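Long-range contacts in dihydrodipicolinate synthase (Bacillus clausii KSM-K16, PDB 3E96), which probably catalyses the formation of 4-hydroxy-tetrahydrodipicolinate, acting as a lyase: residues K222-M226 / R240-I245; W191-E197 / G207-S213. All blocks are in the same frame, centred on the assembly; numbering follows the deposited sequence.

Contact 1 (K222-M226 / R240-I245)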
loop_
_atom_site.group_PDB
_atom_site.type_symbol
_atom_site.label_atom_id
_atom_site.label_comp_id
_atom_site.label_asym_id
_atom_site.label_seq_id
_atom_site.Cartn_x
_atom_site.Cartn_y
_atom_site.Cartn_z
ATOM N N LYS B 222 -20.698 2.694 -22.936
ATOM C CA LYS B 222 -19.584 2.088 -23.664
ATOM C C LYS B 222 -19.189 0.769 -23.014
ATOM O O LYS B 222 -18.867 -0.201 -23.703
ATOM C CB LYS B 222 -18.372 3.023 -23.694
ATOM C CG LYS B 222 -18.526 4.212 -24.626
ATOM C CD LYS B 222 -17.242 5.027 -24.698
ATOM C CE LYS B 222 -17.380 6.190 -25.676
ATOM N NZ LYS B 222 -17.643 5.723 -27.069
ATOM N N ALA B 223 -19.212 0.739 -21.684
ATOM C CA ALA B 223 -18.870 -0.468 -20.948
ATOM C C ALA B 223 -19.932 -1.522 -21.229
ATOM O O ALA B 223 -19.619 -2.693 -21.450
ATOM C CB ALA B 223 -18.802 -0.170 -19.451
ATOM N N VAL B 224 -21.194 -1.096 -21.228
ATOM C CA VAL B 224 -22.302 -2.007 -21.491
ATOM C C VAL B 224 -22.194 -2.598 -22.893
ATOM O O VAL B 224 -22.467 -3.778 -23.095
ATOM C CB VAL B 224 -23.671 -1.293 -21.339
ATOM C CG1 VAL B 224 -24.797 -2.220 -21.787
ATOM C CG2 VAL B 224 -23.888 -0.897 -19.884
ATOM N N GLU B 225 -21.792 -1.779 -23.860
ATOM C CA GLU B 225 -21.651 -2.260 -25.230
ATOM C C GLU B 225 -20.615 -3.379 -25.303
ATOM O O GLU B 225 -20.814 -4.364 -26.015
ATOM C CB GLU B 225 -21.231 -1.123 -26.165
ATOM C CG GLU B 225 -22.197 0.047 -26.207
ATOM C CD GLU B 225 -21.759 1.126 -27.182
ATOM O OE1 GLU B 225 -22.268 2.267 -27.077
ATOM O OE2 GLU B 225 -20.915 0.832 -28.058
ATOM N N MET B 226 -19.514 -3.230 -24.567
ATOM C CA MET B 226 -18.470 -4.252 -24.578
ATOM C C MET B 226 -18.980 -5.542 -23.958
ATOM O O MET B 226 -18.736 -6.623 -24.490
ATOM C CB MET B 226 -17.212 -3.788 -23.822
ATOM C CG MET B 226 -16.087 -4.845 -23.812
ATOM S SD MET B 226 -14.493 -4.337 -23.066
ATOM C CE MET B 226 -13.728 -3.506 -24.495
ATOM N N ARG B 240 -14.077 -3.546 -32.145
ATOM C CA ARG B 240 -14.390 -2.170 -32.504
ATOM C C ARG B 240 -14.514 -1.332 -31.235
ATOM O O ARG B 240 -13.932 -0.253 -31.133
ATOM C CB ARG B 240 -15.701 -2.117 -33.290
ATOM C CG ARG B 240 -16.119 -0.717 -33.721
ATOM C CD ARG B 240 -17.522 -0.410 -33.232
ATOM N NE ARG B 240 -18.469 -1.449 -33.627
ATOM C CZ ARG B 240 -19.609 -1.695 -32.991
ATOM N NH1 ARG B 240 -19.941 -0.978 -31.927
ATOM N NH2 ARG B 240 -20.416 -2.662 -33.415
ATOM N N ILE B 241 -15.280 -1.837 -30.271
ATOM C CA ILE B 241 -15.480 -1.141 -29.004
ATOM C C ILE B 241 -14.149 -1.059 -28.256
ATOM O O ILE B 241 -13.815 -0.029 -27.668
ATOM C CB ILE B 241 -16.511 -1.884 -28.127
ATOM C CG1 ILE B 241 -17.822 -2.049 -28.899
ATOM C CG2 ILE B 241 -16.756 -1.112 -26.838
ATOM C CD1 ILE B 241 -18.825 -2.974 -28.223
ATOM N N TRP B 242 -13.396 -2.152 -28.281
ATOM C CA TRP B 242 -12.095 -2.203 -27.619
ATOM C C TRP B 242 -11.158 -1.110 -28.147
ATOM O O TRP B 242 -10.608 -0.328 -27.369
ATOM C CB TRP B 242 -11.459 -3.579 -27.825
ATOM C CG TRP B 242 -10.102 -3.718 -27.212
ATOM C CD1 TRP B 242 -9.808 -3.860 -25.884
ATOM C CD2 TRP B 242 -8.848 -3.731 -27.906
ATOM N NE1 TRP B 242 -8.443 -3.964 -25.709
ATOM C CE2 TRP B 242 -7.833 -3.887 -26.935
ATOM C CE3 TRP B 242 -8.486 -3.624 -29.254
ATOM C CZ2 TRP B 242 -6.476 -3.940 -27.273
ATOM C CZ3 TRP B 242 -7.136 -3.677 -29.590
ATOM C CH2 TRP B 242 -6.149 -3.834 -28.600
ATOM N N GLU B 243 -10.973 -1.052 -29.464
ATOM C CA GLU B 243 -10.092 -0.043 -30.054
ATOM C C GLU B 243 -10.548 1.362 -29.682
ATOM O O GLU B 243 -9.733 2.266 -29.506
ATOM C CB GLU B 243 -10.066 -0.160 -31.580
ATOM C CG GLU B 243 -9.389 -1.405 -32.110
ATOM C CD GLU B 243 -9.112 -1.314 -33.594
ATOM O OE1 GLU B 243 -8.231 -0.522 -33.986
ATOM O OE2 GLU B 243 -9.779 -2.025 -34.366
ATOM N N ASP B 244 -11.860 1.528 -29.564
ATOM C CA ASP B 244 -12.466 2.811 -29.220
ATOM C C ASP B 244 -12.137 3.250 -27.791
ATOM O O ASP B 244 -11.943 4.435 -27.529
ATOM C CB ASP B 244 -13.991 2.705 -29.384
ATOM C CG ASP B 244 -14.700 4.036 -29.219
ATOM O OD1 ASP B 244 -14.415 4.966 -30.000
ATOM O OD2 ASP B 244 -15.552 4.151 -28.310
ATOM N N ILE B 245 -12.061 2.288 -26.874
ATOM C CA ILE B 245 -11.798 2.587 -25.466
ATOM C C ILE B 245 -10.334 2.553 -25.012
ATOM O O ILE B 245 -9.964 3.250 -24.067
ATOM C CB ILE B 245 -12.615 1.631 -24.560
ATOM C CG1 ILE B 245 -14.111 1.797 -24.850
ATOM C CG2 ILE B 245 -12.344 1.924 -23.091
ATOM C CD1 ILE B 245 -14.988 0.745 -24.185
#

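Contact 2 (W191-E197 / G207-S213)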
loop_
_atom_site.group_PDB
_atom_site.type_symbol
_atom_site.label_atom_id
_atom_site.label_comp_id
_atom_site.label_asym_id
_atom_site.label_seq_id
_atom_site.Cartn_x
_atom_site.Cartn_y
_atom_site.Cartn_z
ATOM N N TRP B 191 -15.297 -15.381 -12.037
ATOM C CA TRP B 191 -13.991 -14.883 -12.461
ATOM C C TRP B 191 -14.158 -13.534 -13.140
ATOM O O TRP B 191 -14.743 -13.440 -14.218
ATOM C CB TRP B 191 -13.321 -15.876 -13.410
ATOM C CG TRP B 191 -12.838 -17.101 -12.707
ATOM C CD1 TRP B 191 -13.390 -18.355 -12.755
ATOM C CD2 TRP B 191 -11.713 -17.191 -11.828
ATOM N NE1 TRP B 191 -12.670 -19.217 -11.956
ATOM C CE2 TRP B 191 -11.636 -18.528 -11.376
ATOM C CE3 TRP B 191 -10.757 -16.268 -11.376
ATOM C CZ2 TRP B 191 -10.641 -18.965 -10.495
ATOM C CZ3 TRP B 191 -9.765 -16.705 -10.496
ATOM C CH2 TRP B 191 -9.717 -18.043 -10.067
ATOM N N ILE B 192 -13.627 -12.496 -12.499
ATOM C CA ILE B 192 -13.741 -11.126 -12.995
ATOM C C ILE B 192 -12.405 -10.513 -13.414
ATOM O O ILE B 192 -11.420 -10.593 -12.683
ATOM C CB ILE B 192 -14.357 -10.227 -11.894
ATOM C CG1 ILE B 192 -15.732 -10.773 -11.499
ATOM C CG2 ILE B 192 -14.477 -8.778 -12.382
ATOM C CD1 ILE B 192 -16.263 -10.213 -10.186
ATOM N N CYS B 193 -12.372 -9.901 -14.594
ATOM C CA CYS B 193 -11.150 -9.242 -15.045
ATOM C C CYS B 193 -11.051 -7.953 -14.235
ATOM O O CYS B 193 -11.867 -7.046 -14.405
ATOM C CB CYS B 193 -11.229 -8.903 -16.530
ATOM S SG CYS B 193 -9.874 -7.841 -17.083
ATOM N N GLY B 194 -10.062 -7.873 -13.352
ATOM C CA GLY B 194 -9.915 -6.692 -12.516
ATOM C C GLY B 194 -9.139 -5.546 -13.135
ATOM O O GLY B 194 -8.882 -4.547 -12.460
ATOM N N THR B 195 -8.780 -5.671 -14.412
ATOM C CA THR B 195 -8.011 -4.626 -15.078
ATOM C C THR B 195 -8.756 -3.840 -16.161
ATOM O O THR B 195 -8.146 -3.187 -17.007
ATOM C CB THR B 195 -6.697 -5.205 -15.638
ATOM O OG1 THR B 195 -6.968 -6.409 -16.363
ATOM C CG2 THR B 195 -5.736 -5.528 -14.482
ATOM N N ALA B 196 -10.083 -3.928 -16.112
ATOM C CA ALA B 196 -10.996 -3.205 -16.992
ATOM C C ALA B 196 -11.026 -3.493 -18.488
ATOM O O ALA B 196 -10.455 -4.467 -18.971
ATOM C CB ALA B 196 -10.842 -1.699 -16.755
ATOM N N GLU B 197 -11.718 -2.617 -19.209
ATOM C CA GLU B 197 -11.934 -2.755 -20.644
ATOM C C GLU B 197 -10.758 -3.050 -21.568
ATOM O O GLU B 197 -10.929 -3.771 -22.549
ATOM C CB GLU B 197 -12.714 -1.540 -21.164
ATOM C CG GLU B 197 -14.160 -1.495 -20.653
ATOM C CD GLU B 197 -14.334 -0.684 -19.378
ATOM O OE1 GLU B 197 -13.351 -0.510 -18.626
ATOM O OE2 GLU B 197 -15.469 -0.223 -19.123
ATOM N N GLY B 207 -11.671 -17.167 -20.025
ATOM C CA GLY B 207 -12.525 -17.698 -18.971
ATOM C C GLY B 207 -13.264 -16.724 -18.067
ATOM O O GLY B 207 -14.138 -17.139 -17.303
ATOM N N ALA B 208 -12.927 -15.441 -18.135
ATOM C CA ALA B 208 -13.597 -14.452 -17.290
ATOM C C ALA B 208 -15.019 -14.213 -17.790
ATOM O O ALA B 208 -15.276 -14.287 -18.991
ATOM C CB ALA B 208 -12.816 -13.140 -17.297
ATOM N N LYS B 209 -15.940 -13.922 -16.874
ATOM C CA LYS B 209 -17.325 -13.670 -17.255
ATOM C C LYS B 209 -17.831 -12.331 -16.731
ATOM O O LYS B 209 -19.036 -12.089 -16.661
ATOM C CB LYS B 209 -18.229 -14.806 -16.766
ATOM C CG LYS B 209 -17.962 -16.125 -17.472
ATOM C CD LYS B 209 -18.857 -17.233 -16.953
ATOM C CE LYS B 209 -18.578 -18.535 -17.685
ATOM N NZ LYS B 209 -19.492 -19.620 -17.240
ATOM N N GLY B 210 -16.892 -11.464 -16.374
ATOM C CA GLY B 210 -17.234 -10.144 -15.879
ATOM C C GLY B 210 -15.974 -9.301 -15.865
ATOM O O GLY B 210 -14.879 -9.825 -16.068
ATOM N N PHE B 211 -16.118 -7.999 -15.650
ATOM C CA PHE B 211 -14.959 -7.119 -15.587
ATOM C C PHE B 211 -15.280 -5.848 -14.810
ATOM O O PHE B 211 -16.438 -5.442 -14.714
ATOM C CB PHE B 211 -14.436 -6.792 -17.005
ATOM C CG PHE B 211 -15.418 -6.058 -17.889
ATOM C CD1 PHE B 211 -15.515 -4.671 -17.849
ATOM C CD2 PHE B 211 -16.212 -6.758 -18.795
ATOM C CE1 PHE B 211 -16.384 -3.986 -18.697
ATOM C CE2 PHE B 211 -17.088 -6.089 -19.650
ATOM C CZ PHE B 211 -17.174 -4.698 -19.603
ATOM N N THR B 212 -14.253 -5.254 -14.216
ATOM C CA THR B 212 -14.421 -4.022 -13.457
ATOM C C THR B 212 -14.346 -2.865 -14.436
ATOM O O THR B 212 -13.841 -3.017 -15.550
ATOM C CB THR B 212 -13.313 -3.853 -12.407
ATOM O OG1 THR B 212 -12.034 -3.907 -13.050
ATOM C CG2 THR B 212 -13.407 -4.948 -11.359
ATOM N N SER B 213 -14.841 -1.703 -14.029
ATOM C CA SER B 213 -14.807 -0.556 -14.923
ATOM C C SER B 213 -14.844 0.772 -14.191
ATOM O O SER B 213 -15.645 0.962 -13.275
ATOM C CB SER B 213 -15.983 -0.622 -15.904
ATOM O OG SER B 213 -16.051 0.559 -16.689
#

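Contact 1 (K222-M226 / R240-I245)
Lys222 reaches across to Asp244 with the one salt bridge between the two segments, NZ standing 2.9 Å from OD2 on the syn side of the carboxylate. The lysine chain runs extended as far as CE and then bends at chi4 (-62°), which turns the ammonium group toward the acid; the two side chains cross at about a right angle. The lysine also makes a cation-pi contact with Trp300, whose NE1 in turn bonds the backbone O of Asp244, so all three residues are linked. With an alanine here, the Asp244 carboxylate would probably be left without its charge partner and the Trp300 ring without its cation. Glu225 and Arg240 may feel a weaker attraction, OE2 lying near the guanidinium plane at its edge, 4.4 Å from NH1, beyond a salt bridge.

Beside this charged flank the packing is apolar. Ile241 pushes CD1 against the backbone of Glu225, 3.3 Å from its O, and sets CG2 beside CB of Met226. The carbonyl O of Lys222 has Ile245 CD1 near it at 4.0 Å, yet is satisfied within its own helix by the N of Met226. Met226 CE lies at the indole edge of Trp242, 3.8 Å from Trp242 CA; the indole NE1 itself is bonded to the backbone O of Lys198. The segment axes approach to 9.9 Å at 147°: helix 220-231, which follows the eighth barrel strand, packs near-antiparallel against helix 235-252, which leads into the C-terminal helices of the DHDPS fold.

Contact 2 (W191-E197 / G207-S213)
Ser213 and Glu197 meet at the far end of this strand pair, the serine hydroxyl donating to OE2 over 2.6 Å on the syn side of the carboxylate. The glutamate chain bends at chi2 to bring the acid across; the serine OG is also bonded to the N of Val216. Phe211 carries its ring between backbone N and carbonyl carbon (chi1 62°), which brings CE1 to within 3.9 Å of Glu197 CG, the carboxylate and ring planes 55° apart. Its CB rests against CB of Cys193, on the face that helices 200-206 and 220-231 cover. Ile192, pointing to the barrel interior, rests CG2 3.6 Å from CA of Phe211.

The backbones run parallel. Cys193 N gives a nearly straight bond to Gly210 O, reaching it from above the carbonyl plane, while Cys193 O takes the N of Thr212 at 3.0 Å, almost in line with its C=O. Nearer the start, Lys209 N bonds Trp191 O. In the loop beyond the strand, Ala196 CA lies 3.2 Å from Thr212 O, a CA-H...O contact; that oxygen has no conventional partner in the model.

Thr212 places OG1 3.3 Å from Gly194 O, and that carbonyl is bonded to the hydroxyl of Tyr143, the predicted proton donor/acceptor. The Thr212 side chain also packs on Lys167, the predicted Schiff-base lysine. These polar groups place the strand ends beside the predicted catalytic residues, consistent with this edge forming part of the active-site wall, while the Glu197 carboxylate is held by hydroxyl bonding on the outer side.

From the N terminus, contact 2 comes first: strand 190-193 runs into its loop, helix 200-206 crosses over, and strand 210-213 returns alongside, closing a beta-alpha-beta unit at the seventh and eighth barrel strands. The chain then leaves the sheet, and contact 1 closes the helical hairpin formed by 220-231 and 235-252. The two closures follow in series, neither nesting nor crossing, with centres about 14 Å apart. They still touch: Phe211 of the last strand meets helix 220-231 at Ala223 O, while Glu197, in the loop after strand 190-193, meets that helix, OE2 lying 3.3 Å from Ala223 CB, and, through its O, Trp242 of helix 235-252.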